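Local coordinates for putative protease (PDB 3KD4), which is of unproven function but is thought to be an exported protease, which would hydrolyse peptide bonds, at residues 6-11 with 41-46; 88-93 with 260-265; 246-251 with 337-342; 354-357 with 361-364; 399-404 with 470-475. All blocks are in the same frame, centred on the assembly; numbering follows the deposited sequence. Where two conformers were deposited one is given.

Interaction 1: 6-11 with 41-46; sequences AEYGKV and STYGES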
# COMPACT_ATOMS: atom_id res chain seq x y z
N ALA A 6 -19.15 -15.11 8.04
CA ALA A 6 -19.80 -14.81 6.77
C ALA A 6 -19.15 -15.63 5.70
O ALA A 6 -18.00 -16.05 5.87
CB ALA A 6 -19.69 -13.31 6.44
N GLU A 7 -19.88 -15.85 4.60
CA GLU A 7 -19.37 -16.53 3.44
C GLU A 7 -20.00 -15.96 2.18
O GLU A 7 -21.22 -15.76 2.13
CB GLU A 7 -19.73 -18.01 3.53
CG GLU A 7 -19.25 -18.87 2.38
CD GLU A 7 -19.90 -20.24 2.43
OE1 GLU A 7 -20.20 -20.83 1.35
OE2 GLU A 7 -20.17 -20.69 3.57
N TYR A 8 -19.18 -15.73 1.16
CA TYR A 8 -19.71 -15.40 -0.16
C TYR A 8 -20.01 -16.70 -0.87
O TYR A 8 -19.09 -17.41 -1.30
CB TYR A 8 -18.70 -14.63 -1.00
CG TYR A 8 -18.45 -13.21 -0.54
CD1 TYR A 8 -19.24 -12.17 -1.01
CD2 TYR A 8 -17.41 -12.91 0.32
CE1 TYR A 8 -19.02 -10.88 -0.62
CE2 TYR A 8 -17.16 -11.60 0.71
CZ TYR A 8 -17.98 -10.60 0.23
OH TYR A 8 -17.81 -9.31 0.61
N GLY A 9 -21.29 -17.00 -1.02
CA GLY A 9 -21.70 -18.20 -1.75
C GLY A 9 -21.32 -18.07 -3.22
O GLY A 9 -20.80 -19.00 -3.83
N LYS A 10 -21.52 -16.88 -3.77
CA LYS A 10 -21.15 -16.63 -5.16
C LYS A 10 -20.64 -15.22 -5.35
O LYS A 10 -21.16 -14.26 -4.74
CB LYS A 10 -22.35 -16.80 -6.06
CG LYS A 10 -22.81 -18.23 -6.16
CD LYS A 10 -23.78 -18.40 -7.32
CE LYS A 10 -24.54 -19.76 -7.25
NZ LYS A 10 -23.67 -20.88 -6.78
N VAL A 11 -19.61 -15.12 -6.19
CA VAL A 11 -19.14 -13.88 -6.74
C VAL A 11 -19.04 -14.07 -8.28
O VAL A 11 -18.55 -15.12 -8.78
CB VAL A 11 -17.78 -13.49 -6.12
CG1 VAL A 11 -17.17 -12.28 -6.79
CG2 VAL A 11 -17.94 -13.26 -4.59
N SER A 41 -21.32 -5.04 11.24
CA SER A 41 -20.08 -4.52 10.67
C SER A 41 -20.39 -3.78 9.34
O SER A 41 -21.54 -3.64 8.96
CB SER A 41 -19.10 -5.67 10.41
OG SER A 41 -19.46 -6.42 9.26
N THR A 42 -19.37 -3.38 8.61
CA THR A 42 -19.58 -2.76 7.32
C THR A 42 -20.12 -3.78 6.29
O THR A 42 -20.50 -3.39 5.19
CB THR A 42 -18.31 -2.09 6.77
OG1 THR A 42 -17.26 -3.03 6.81
CG2 THR A 42 -17.94 -0.84 7.56
N TYR A 43 -20.19 -5.08 6.64
CA TYR A 43 -20.95 -6.03 5.79
C TYR A 43 -22.43 -5.66 5.68
O TYR A 43 -23.13 -6.08 4.76
CB TYR A 43 -20.82 -7.46 6.28
CG TYR A 43 -19.56 -8.19 5.89
CD1 TYR A 43 -18.96 -7.99 4.64
CD2 TYR A 43 -19.01 -9.14 6.73
CE1 TYR A 43 -17.82 -8.71 4.27
CE2 TYR A 43 -17.91 -9.86 6.38
CZ TYR A 43 -17.30 -9.64 5.15
OH TYR A 43 -16.20 -10.35 4.77
N GLY A 44 -22.90 -4.81 6.59
CA GLY A 44 -24.26 -4.28 6.50
C GLY A 44 -24.49 -3.34 5.31
O GLY A 44 -25.63 -2.96 5.04
N GLU A 45 -23.40 -2.93 4.65
CA GLU A 45 -23.47 -2.04 3.49
C GLU A 45 -22.61 -2.51 2.35
O GLU A 45 -21.68 -3.26 2.54
CB GLU A 45 -23.00 -0.63 3.85
CG GLU A 45 -23.88 0.12 4.82
CD GLU A 45 -23.61 -0.26 6.26
OE1 GLU A 45 -22.43 -0.43 6.61
OE2 GLU A 45 -24.59 -0.39 7.03
N SER A 46 -22.94 -2.04 1.16
CA SER A 46 -22.07 -2.12 0.02
C SER A 46 -21.70 -0.70 -0.42
O SER A 46 -22.51 0.25 -0.28
CB SER A 46 -22.75 -2.93 -1.09
OG SER A 46 -22.83 -4.31 -0.74
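The ring of Tyr43 lies between Ala6 and the end of Tyr8, touching one with each of its two CE carbons. Tyr43 CE1 meets Tyr8 OH at 3.7 Å, and Tyr43 CE2 meets Ala6 CB at 3.9 Å, both obliquely to the ring. The two tyrosine planes stand nearly perpendicular, about 82° apart, but the rings do not stack: the nearest ring carbons, Tyr8 CZ and Tyr43 CE1, are 4.5 Å apart. Tyr8 holds CG anti to its carbonyl carbon (chi1 -71°), which carries the ring off the strand and across to Tyr43, although the start of the side chain does not point there. Ala6, by contrast, points its methyl toward 41-46 from the outset.

The contact joins the first strand, 6-17, which runs between strands 23-33 and 140-150 in a mixed sheet, to a short 3-10 turn, 42-44, leading into the separate three-stranded sheet that begins with 45-50. Strand 6-17 bends just beyond Tyr8, where Gly9 and Lys10 both face Glu30 in a classic beta bulge. The turn is pinned by an ST turn: Ser41 OG accepts from Tyr43 N at 3.0 Å, with an N-H...O angle of 159°.

Beyond these touches, the Tyr43 hydroxyl is hydrogen-bonded to Ser138 OG and Thr137 OG1, which anchors the far end of the ring. Leu31 of strand 23-33 also packs against it. No hydrogen bond passes between 6-11 and 41-46, and Tyr8 OH makes a weak hydrogen bond to a bound glycerol.

Interaction 2: 88-93 with 260-265; sequences ADAPAY and STCPIP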
# COMPACT_ATOMS: atom_id res chain seq x y z
N ALA A 88 -12.30 14.00 -0.35
CA ALA A 88 -12.70 15.09 0.56
C ALA A 88 -11.72 16.28 0.46
O ALA A 88 -10.52 16.09 0.27
CB ALA A 88 -12.78 14.60 2.01
N ASP A 89 -12.28 17.48 0.54
CA ASP A 89 -11.51 18.75 0.45
C ASP A 89 -10.73 18.91 -0.84
O ASP A 89 -9.70 19.58 -0.83
CB ASP A 89 -10.52 18.90 1.65
CG ASP A 89 -11.17 18.58 2.98
OD1 ASP A 89 -12.19 19.21 3.33
OD2 ASP A 89 -10.66 17.67 3.68
N ALA A 90 -11.20 18.32 -1.95
CA ALA A 90 -10.45 18.30 -3.23
C ALA A 90 -11.41 18.67 -4.36
O ALA A 90 -11.95 17.79 -5.06
CB ALA A 90 -9.83 16.95 -3.47
N PRO A 91 -11.61 19.99 -4.55
CA PRO A 91 -12.63 20.58 -5.38
C PRO A 91 -12.69 20.07 -6.77
O PRO A 91 -13.79 19.90 -7.31
CB PRO A 91 -12.26 22.05 -5.39
CG PRO A 91 -11.70 22.26 -4.04
CD PRO A 91 -10.90 21.03 -3.77
N ALA A 92 -11.53 19.83 -7.36
CA ALA A 92 -11.48 19.33 -8.73
C ALA A 92 -12.15 17.96 -8.88
O ALA A 92 -12.52 17.59 -10.00
CB ALA A 92 -10.02 19.25 -9.22
N TYR A 93 -12.28 17.21 -7.78
CA TYR A 93 -12.85 15.86 -7.80
C TYR A 93 -14.17 15.74 -7.08
O TYR A 93 -14.61 14.64 -6.71
CB TYR A 93 -11.87 14.88 -7.15
CG TYR A 93 -10.55 15.03 -7.77
CD1 TYR A 93 -10.30 14.55 -9.05
CD2 TYR A 93 -9.56 15.77 -7.12
CE1 TYR A 93 -9.11 14.74 -9.62
CE2 TYR A 93 -8.35 15.95 -7.70
CZ TYR A 93 -8.13 15.45 -8.94
OH TYR A 93 -6.91 15.63 -9.51
N SER A 260 -0.54 19.33 -0.99
CA SER A 260 -0.99 18.20 -0.22
C SER A 260 -1.38 17.08 -1.21
O SER A 260 -1.73 17.36 -2.37
CB SER A 260 -2.14 18.60 0.67
OG SER A 260 -3.24 18.94 -0.14
N THR A 261 -1.27 15.83 -0.76
CA THR A 261 -1.56 14.70 -1.63
C THR A 261 -3.00 14.27 -1.48
O THR A 261 -3.45 14.01 -0.40
CB THR A 261 -0.70 13.50 -1.34
OG1 THR A 261 0.65 13.92 -1.35
CG2 THR A 261 -0.88 12.42 -2.47
N CYS A 262 -3.68 14.20 -2.61
CA CYS A 262 -5.07 13.80 -2.69
C CYS A 262 -5.11 12.37 -3.21
O CYS A 262 -4.82 12.13 -4.37
CB CYS A 262 -5.73 14.75 -3.68
SG CYS A 262 -7.46 14.66 -3.75
N PRO A 263 -5.46 11.40 -2.35
CA PRO A 263 -5.37 10.00 -2.80
C PRO A 263 -6.52 9.51 -3.72
O PRO A 263 -7.21 8.54 -3.42
CB PRO A 263 -5.29 9.24 -1.48
CG PRO A 263 -6.14 10.06 -0.53
CD PRO A 263 -5.94 11.50 -0.96
N ILE A 264 -6.65 10.11 -4.89
CA ILE A 264 -7.66 9.69 -5.85
C ILE A 264 -7.07 8.62 -6.76
O ILE A 264 -6.06 8.86 -7.43
CB ILE A 264 -8.15 10.85 -6.66
CG1 ILE A 264 -8.68 11.93 -5.70
CG2 ILE A 264 -9.24 10.42 -7.64
CD1 ILE A 264 -8.78 13.23 -6.33
N PRO A 265 -7.69 7.42 -6.76
CA PRO A 265 -7.19 6.34 -7.60
C PRO A 265 -7.15 6.81 -9.04
O PRO A 265 -8.01 7.61 -9.46
CB PRO A 265 -8.25 5.23 -7.43
CG PRO A 265 -8.96 5.56 -6.15
CD PRO A 265 -8.93 7.03 -6.04
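Ile264 lies over one face of the Tyr93 ring while Cys262 sets its sulfur in the corner formed by that ring and Ala90. The bumps come from 260-265 and the hollow from 88-93. Ala90 CB sits in the plane of the ring at its edge, and the angle between the two is filled by Cys262 SG, 4.1 Å from Tyr93 CD2 and 5.0 Å from the ring centroid. The sulfur approaches obliquely, 53° off the ring normal, in a sulfur-aromatic contact. It gets there because SG is anti to the backbone N (chi1 -170°).

Ile264 CG1 rides about 4.1 Å above the ring plane, toward the rim; its CD1 is modelled too close to be trusted, and both Cys262 and Ile264 have second conformers. On the opposite face lies Ala92 CB. The inverse gamma turn centred on Pro263, closed by Ile264 N to Cys262 O at 2.8 Å, sets the two side chains side by side. The contact ties the loop between strands 79-82 and 97-102 to the chain just after strand 260-261.

With Tyr93 cut back to an alanine, Ile264 would probably lose the surface beneath it and the Cys262 sulfur its aromatic neighbour. The hydroxyl makes weak hydrogen bonds to Glu289 and Arg274, while no hydrogen bond crosses between the two segments, so the fit here depends on buried apolar surface and sulfur, with the ring's own polar atom at its far end.

Interaction 3: 246-251 with 337-342; sequences EKVNII and KDQYLS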
# COMPACT_ATOMS: atom_id res chain seq x y z
N GLU A 246 21.52 20.59 -4.49
CA GLU A 246 20.81 21.70 -3.89
C GLU A 246 19.55 21.95 -4.73
O GLU A 246 18.50 22.20 -4.21
CB GLU A 246 21.70 22.96 -3.83
CG GLU A 246 20.97 24.15 -3.22
CD GLU A 246 21.81 25.41 -3.14
OE1 GLU A 246 23.07 25.32 -3.14
OE2 GLU A 246 21.21 26.51 -3.08
N LYS A 247 19.70 21.88 -6.05
CA LYS A 247 18.57 22.09 -6.94
C LYS A 247 17.46 21.07 -6.71
O LYS A 247 16.28 21.45 -6.67
CB LYS A 247 19.01 22.03 -8.39
CG LYS A 247 19.97 23.11 -8.81
CD LYS A 247 20.23 22.92 -10.27
CE LYS A 247 21.08 24.01 -10.87
NZ LYS A 247 21.14 23.73 -12.34
N VAL A 248 17.82 19.80 -6.57
CA VAL A 248 16.83 18.76 -6.26
C VAL A 248 16.14 19.10 -4.94
O VAL A 248 14.91 19.06 -4.83
CB VAL A 248 17.46 17.32 -6.21
CG1 VAL A 248 16.43 16.28 -5.69
CG2 VAL A 248 18.05 16.91 -7.58
N ASN A 249 16.92 19.47 -3.94
CA ASN A 249 16.34 19.77 -2.62
C ASN A 249 15.36 20.92 -2.66
O ASN A 249 14.31 20.86 -2.05
CB ASN A 249 17.44 20.07 -1.61
CG ASN A 249 18.41 18.92 -1.43
OD1 ASN A 249 18.10 17.76 -1.76
ND2 ASN A 249 19.58 19.23 -0.89
N ILE A 250 15.72 21.97 -3.39
CA ILE A 250 14.86 23.14 -3.51
C ILE A 250 13.51 22.73 -4.15
O ILE A 250 12.44 23.04 -3.61
CB ILE A 250 15.55 24.25 -4.33
CG1 ILE A 250 16.69 24.89 -3.50
CG2 ILE A 250 14.54 25.33 -4.75
CD1 ILE A 250 17.65 25.83 -4.30
N ILE A 251 13.57 21.96 -5.23
CA ILE A 251 12.36 21.58 -5.96
C ILE A 251 11.50 20.63 -5.11
O ILE A 251 10.31 20.87 -4.89
CB ILE A 251 12.68 20.97 -7.34
CG1 ILE A 251 13.44 21.97 -8.23
CG2 ILE A 251 11.39 20.44 -8.03
CD1 ILE A 251 12.68 23.22 -8.59
N LYS A 337 24.65 10.13 -10.78
CA LYS A 337 24.15 9.10 -9.85
C LYS A 337 22.66 9.31 -9.56
O LYS A 337 22.24 10.41 -9.14
CB LYS A 337 24.88 9.14 -8.52
CG LYS A 337 26.44 9.16 -8.64
CD LYS A 337 27.12 9.00 -7.27
CE LYS A 337 28.57 9.46 -7.29
NZ LYS A 337 29.29 9.09 -6.00
N ASP A 338 21.89 8.25 -9.73
CA ASP A 338 20.47 8.33 -9.55
C ASP A 338 20.04 8.32 -8.09
O ASP A 338 20.60 7.62 -7.29
CB ASP A 338 19.79 7.19 -10.28
CG ASP A 338 19.78 7.37 -11.75
OD1 ASP A 338 20.09 8.49 -12.25
OD2 ASP A 338 19.42 6.37 -12.43
N GLN A 339 19.01 9.10 -7.77
CA GLN A 339 18.34 8.99 -6.49
C GLN A 339 16.86 8.98 -6.77
O GLN A 339 16.40 9.49 -7.80
CB GLN A 339 18.75 10.13 -5.53
CG GLN A 339 18.32 11.51 -6.00
CD GLN A 339 18.99 12.63 -5.21
OE1 GLN A 339 18.33 13.43 -4.59
NE2 GLN A 339 20.31 12.66 -5.23
N TYR A 340 16.12 8.35 -5.86
CA TYR A 340 14.68 8.15 -6.03
C TYR A 340 13.88 9.00 -5.05
O TYR A 340 14.22 9.05 -3.88
CB TYR A 340 14.34 6.68 -5.87
CG TYR A 340 15.18 5.82 -6.80
CD1 TYR A 340 15.10 5.98 -8.18
CD2 TYR A 340 16.09 4.88 -6.30
CE1 TYR A 340 15.87 5.21 -9.06
CE2 TYR A 340 16.86 4.08 -7.17
CZ TYR A 340 16.73 4.27 -8.55
OH TYR A 340 17.51 3.57 -9.41
N LEU A 341 12.85 9.67 -5.56
CA LEU A 341 11.98 10.49 -4.73
C LEU A 341 10.60 9.84 -4.70
O LEU A 341 9.98 9.61 -5.74
CB LEU A 341 11.90 11.92 -5.29
CG LEU A 341 13.19 12.55 -5.82
CD1 LEU A 341 13.00 14.05 -6.04
CD2 LEU A 341 14.36 12.30 -4.88
N SER A 342 10.13 9.54 -3.48
CA SER A 342 8.85 8.87 -3.22
C SER A 342 8.51 9.06 -1.73
O SER A 342 9.36 9.47 -0.91
CB SER A 342 8.91 7.37 -3.53
OG SER A 342 10.05 6.78 -2.93
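The carboxamide of Gln339 presents its oxygen to Val248: OE1 lies 3.6 Å from Val248 CG1, and that methyl sits well to one side of the amide plane, oblique to the oxygen. At the nitrogen end of the same group, NE2 is hydrogen-bonded to Gln245 OE1, one helical turn from Asn249, so the amide is tethered to the helix that it touches. This is a helix packed on a sheet: helix 244-258 lies against strand 337-341, an edge strand of a five-stranded antiparallel sheet.

The Gln339 side chain leaves the backbone with CG between N and the carbonyl carbon (chi1 65°) and then runs extended, which carries the amide outward toward the helix. It passes alongside Val248, the two side chains running opposite ways. Leu341, two residues along the strand, faces the helix as well and also packs on Leu294 of helix 287-300. Val248 in turn touches Val334 of strand 327-334 and Ile303, which makes it a buried apolar contact point between helix and sheet.

No hydrogen bond links 246-251 directly to 337-342. Val248 turns CG1 anti to its backbone N (chi1 172°), and this one methyl serves both strand residues, coming within 4.1 Å of Leu341 CD1 in the conformer given.

Interaction 4: 354-357 with 361-364; sequences KVVS and TSIE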
# COMPACT_ATOMS: atom_id res chain seq x y z
N LYS A 354 8.89 -4.60 -8.63
CA LYS A 354 9.41 -4.36 -9.97
C LYS A 354 9.19 -2.89 -10.27
O LYS A 354 8.07 -2.38 -10.17
CB LYS A 354 8.70 -5.25 -10.98
CG LYS A 354 9.38 -6.59 -11.19
CD LYS A 354 8.52 -7.57 -11.99
CE LYS A 354 9.16 -8.97 -12.02
NZ LYS A 354 8.63 -9.75 -13.17
N VAL A 355 10.26 -2.20 -10.61
CA VAL A 355 10.22 -0.76 -10.85
C VAL A 355 10.53 -0.53 -12.31
O VAL A 355 11.53 -1.04 -12.83
CB VAL A 355 11.20 -0.05 -9.93
CG1 VAL A 355 11.27 1.46 -10.21
CG2 VAL A 355 10.82 -0.36 -8.48
N VAL A 356 9.65 0.20 -13.00
CA VAL A 356 9.84 0.45 -14.43
C VAL A 356 9.62 1.91 -14.73
O VAL A 356 8.59 2.49 -14.31
CB VAL A 356 8.85 -0.38 -15.27
CG1 VAL A 356 9.17 -0.22 -16.75
CG2 VAL A 356 8.87 -1.85 -14.84
N SER A 357 10.56 2.55 -15.44
CA SER A 357 10.37 3.93 -15.88
C SER A 357 9.22 4.01 -16.93
O SER A 357 8.90 3.02 -17.57
CB SER A 357 11.65 4.47 -16.50
OG SER A 357 11.87 3.89 -17.77
N THR A 361 12.01 1.06 -19.08
CA THR A 361 13.20 0.38 -18.58
C THR A 361 12.98 -0.11 -17.16
O THR A 361 12.62 0.66 -16.26
CB THR A 361 14.40 1.37 -18.58
OG1 THR A 361 14.58 1.85 -19.90
CG2 THR A 361 15.74 0.74 -18.04
N SER A 362 13.18 -1.41 -16.96
CA SER A 362 13.17 -2.01 -15.64
C SER A 362 14.41 -1.53 -14.86
O SER A 362 15.48 -1.33 -15.43
CB SER A 362 13.20 -3.53 -15.74
OG SER A 362 12.12 -3.99 -16.54
N ILE A 363 14.23 -1.30 -13.58
CA ILE A 363 15.33 -0.83 -12.72
C ILE A 363 15.52 -1.80 -11.55
O ILE A 363 14.60 -2.05 -10.79
CB ILE A 363 15.06 0.54 -12.17
CG1 ILE A 363 14.78 1.51 -13.31
CG2 ILE A 363 16.26 1.03 -11.31
CD1 ILE A 363 14.48 2.93 -12.88
N GLU A 364 16.71 -2.33 -11.42
CA GLU A 364 17.04 -3.25 -10.34
C GLU A 364 17.36 -2.43 -9.08
O GLU A 364 18.52 -2.10 -8.83
CB GLU A 364 18.23 -4.11 -10.78
CG GLU A 364 18.72 -5.13 -9.78
CD GLU A 364 19.96 -5.87 -10.30
OE1 GLU A 364 20.12 -6.00 -11.54
OE2 GLU A 364 20.75 -6.31 -9.45
O HOH W 1 12.69 -3.76 -10.78
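Ser357 meets Thr361 with every atom of its short side chain. Its CB lies 3.9 Å from Thr361 O, the same oxygen that accepts from Ser357 N at 2.9 Å. One bond further, OG sits between N and the carbonyl carbon (chi1 73°), folded back over the chain toward Thr361 N. There it accepts a hydrogen bond of 3.1 Å from Thr361 N, close to straight at 160°. The serine hydroxyl thus does the work that a backbone carbonyl would do in a regular pair. Thr361 CB lies close to OG as well, and OG has a second partner in Ser359 OG, within the connecting turn.

Without the Ser357 hydroxyl, as with an alanine here, Thr361 N is likely to lose its acceptor and the turn to become freer to move. Further along, Val356 and Ser362 form an antiparallel non-hydrogen-bonded pair, with Val356 CG1 resting 3.6 Å from Thr361 O. Ile363 N donates to Val355 O at 2.8 Å, and the return path is taken by water 1, which accepts from Val355 N and donates to Ile363 O at 2.6 Å. Val355 and Ile363 share the face on which both touch Leu308 of strand 305-312.

With three residues joining strand 353-357 to the weakly bonded strand 362-363, this is a tight beta hairpin at the edge of the five-stranded antiparallel sheet.

Interaction 5: 399-404 with 470-475; sequences AGIDSW and RTIELN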
# COMPACT_ATOMS: atom_id res chain seq x y z
N ALA A 399 11.54 6.26 16.46
CA ALA A 399 11.85 5.94 15.08
C ALA A 399 12.33 4.50 14.96
O ALA A 399 12.93 3.95 15.88
CB ALA A 399 12.91 6.90 14.55
N GLY A 400 12.07 3.88 13.81
CA GLY A 400 12.58 2.55 13.54
C GLY A 400 11.66 1.45 14.03
O GLY A 400 10.43 1.60 13.99
N ILE A 401 12.26 0.35 14.49
CA ILE A 401 11.52 -0.85 14.81
C ILE A 401 10.48 -0.56 15.88
O ILE A 401 9.43 -1.17 15.88
CB ILE A 401 12.42 -2.01 15.30
CG1 ILE A 401 13.35 -2.47 14.20
CG2 ILE A 401 11.60 -3.21 15.65
CD1 ILE A 401 14.46 -3.39 14.73
N ASP A 402 10.79 0.37 16.77
CA ASP A 402 9.85 0.71 17.85
C ASP A 402 8.54 1.31 17.35
O ASP A 402 7.57 1.30 18.10
CB ASP A 402 10.48 1.62 18.90
CG ASP A 402 11.59 0.92 19.69
OD1 ASP A 402 11.31 -0.10 20.38
OD2 ASP A 402 12.75 1.39 19.62
N SER A 403 8.50 1.80 16.11
CA SER A 403 7.27 2.29 15.52
C SER A 403 6.53 1.22 14.67
O SER A 403 5.45 1.48 14.15
CB SER A 403 7.58 3.53 14.66
OG SER A 403 8.30 3.17 13.48
N TRP A 404 7.10 0.02 14.54
CA TRP A 404 6.55 -1.00 13.64
C TRP A 404 5.33 -1.75 14.19
O TRP A 404 4.71 -2.54 13.48
CB TRP A 404 7.61 -2.01 13.23
CG TRP A 404 8.66 -1.49 12.35
CD1 TRP A 404 8.75 -0.23 11.78
CD2 TRP A 404 9.73 -2.24 11.82
NE1 TRP A 404 9.85 -0.17 10.97
CE2 TRP A 404 10.46 -1.39 10.97
CE3 TRP A 404 10.16 -3.55 11.99
CZ2 TRP A 404 11.61 -1.82 10.29
CZ3 TRP A 404 11.29 -3.98 11.33
CH2 TRP A 404 12.00 -3.12 10.48
N ARG A 470 22.63 -0.04 22.98
CA ARG A 470 21.79 -1.08 22.40
C ARG A 470 21.88 -1.01 20.89
O ARG A 470 21.75 0.07 20.33
CB ARG A 470 20.34 -0.91 22.83
CG ARG A 470 20.13 -0.81 24.35
CD ARG A 470 18.66 -0.80 24.66
NE ARG A 470 18.14 -2.15 24.47
CZ ARG A 470 16.95 -2.45 23.96
NH1 ARG A 470 16.13 -1.51 23.53
NH2 ARG A 470 16.60 -3.72 23.88
N THR A 471 22.11 -2.16 20.24
CA THR A 471 22.10 -2.28 18.79
C THR A 471 21.17 -3.40 18.30
O THR A 471 20.97 -4.43 18.99
CB THR A 471 23.52 -2.57 18.23
OG1 THR A 471 23.88 -3.93 18.50
CG2 THR A 471 24.56 -1.64 18.89
N ILE A 472 20.57 -3.18 17.12
CA ILE A 472 19.84 -4.23 16.40
C ILE A 472 20.13 -4.13 14.92
O ILE A 472 20.20 -3.02 14.40
CB ILE A 472 18.33 -4.20 16.68
CG1 ILE A 472 17.62 -5.33 15.88
CG2 ILE A 472 17.69 -2.79 16.43
CD1 ILE A 472 16.17 -5.57 16.31
N GLU A 473 20.34 -5.26 14.25
CA GLU A 473 20.36 -5.28 12.80
C GLU A 473 19.46 -6.40 12.33
O GLU A 473 19.47 -7.50 12.90
CB GLU A 473 21.77 -5.46 12.25
CG GLU A 473 22.42 -6.75 12.67
CD GLU A 473 23.83 -6.94 12.12
OE1 GLU A 473 24.60 -5.94 12.07
OE2 GLU A 473 24.16 -8.09 11.75
N LEU A 474 18.62 -6.10 11.34
CA LEU A 474 17.80 -7.09 10.72
C LEU A 474 18.16 -7.06 9.23
O LEU A 474 18.06 -6.02 8.56
CB LEU A 474 16.32 -6.82 11.00
CG LEU A 474 15.81 -6.87 12.44
CD1 LEU A 474 14.30 -6.51 12.50
CD2 LEU A 474 16.06 -8.24 13.10
N ASN A 475 18.61 -8.21 8.72
CA ASN A 475 19.23 -8.30 7.39
C ASN A 475 18.45 -9.10 6.34
O ASN A 475 18.97 -9.38 5.30
CB ASN A 475 20.61 -8.91 7.53
CG ASN A 475 21.49 -8.15 8.51
OD1 ASN A 475 21.58 -6.91 8.46
ND2 ASN A 475 22.16 -8.90 9.41
O HOH W 2 12.92 -0.50 22.80
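Apolar contact comes first: Ile401 packs its CD1 against both Ile472 and Leu474, reaching Leu474 CD1 at 3.8 Å and Ile472 CG2 at 3.7 Å. Ile401 and Ile472 meet tip to tip, though their two CD1 atoms are modelled too close for that spacing to be trusted. Ile472 holds CG1 anti to its backbone N (chi1 180°), extending that branch toward the loop. Leu474 CD1 also approaches Trp404 CZ3 at 4.1 Å, obliquely to the indole. One face of that indole rests over Gly400 C and Ile401 CA, folding the tryptophan back on its own turn.

The 3-10 turn 401-403 lies over strand 465-474, the central one of a five-stranded mixed sheet, in the region assigned to the DUF3858 family; Ile472 and Leu474 also touch helix 481-495.

Hydrogen bonds within the loop fix the turn. Gly400 O accepts from Ser403 N and, in the carbonyl plane, from Ser403 OG at 2.7 Å. Gly400 has backbone angles that call for glycine.

Of the polar links across, water 2 lies 2.9 Å from Asp402 OD1 and accepts a weak bond from Arg470 NH1. Asp402 OD2 is bonded to Trp494 NE1, and Arg470 makes a cation-pi contact with that same indole.

Overall arrangement
Interactions 3 and 4 are the only pair that touch: Tyr340 OH lies 3.4 Å from Ile363 CG2. Both belong to one five-stranded sheet, in which 337-341 and 362-363 are the opposite edge strands, and the Tyr340 side chain spans toward the other edge. Interaction 2 is tied to interaction 3 through the chain, helix 244-258 running straight into strand 260-261, with nearest atoms about 9 Å apart. Interaction 1 lies farthest off, its centre about 46 Å from that of interaction 3, beyond the chain's centre, and interaction 5 stands about 29 Å, centre to centre, from interaction 4. No active site is established; bound glycerols, probably from crystallisation, lie beside interactions 1 and 3.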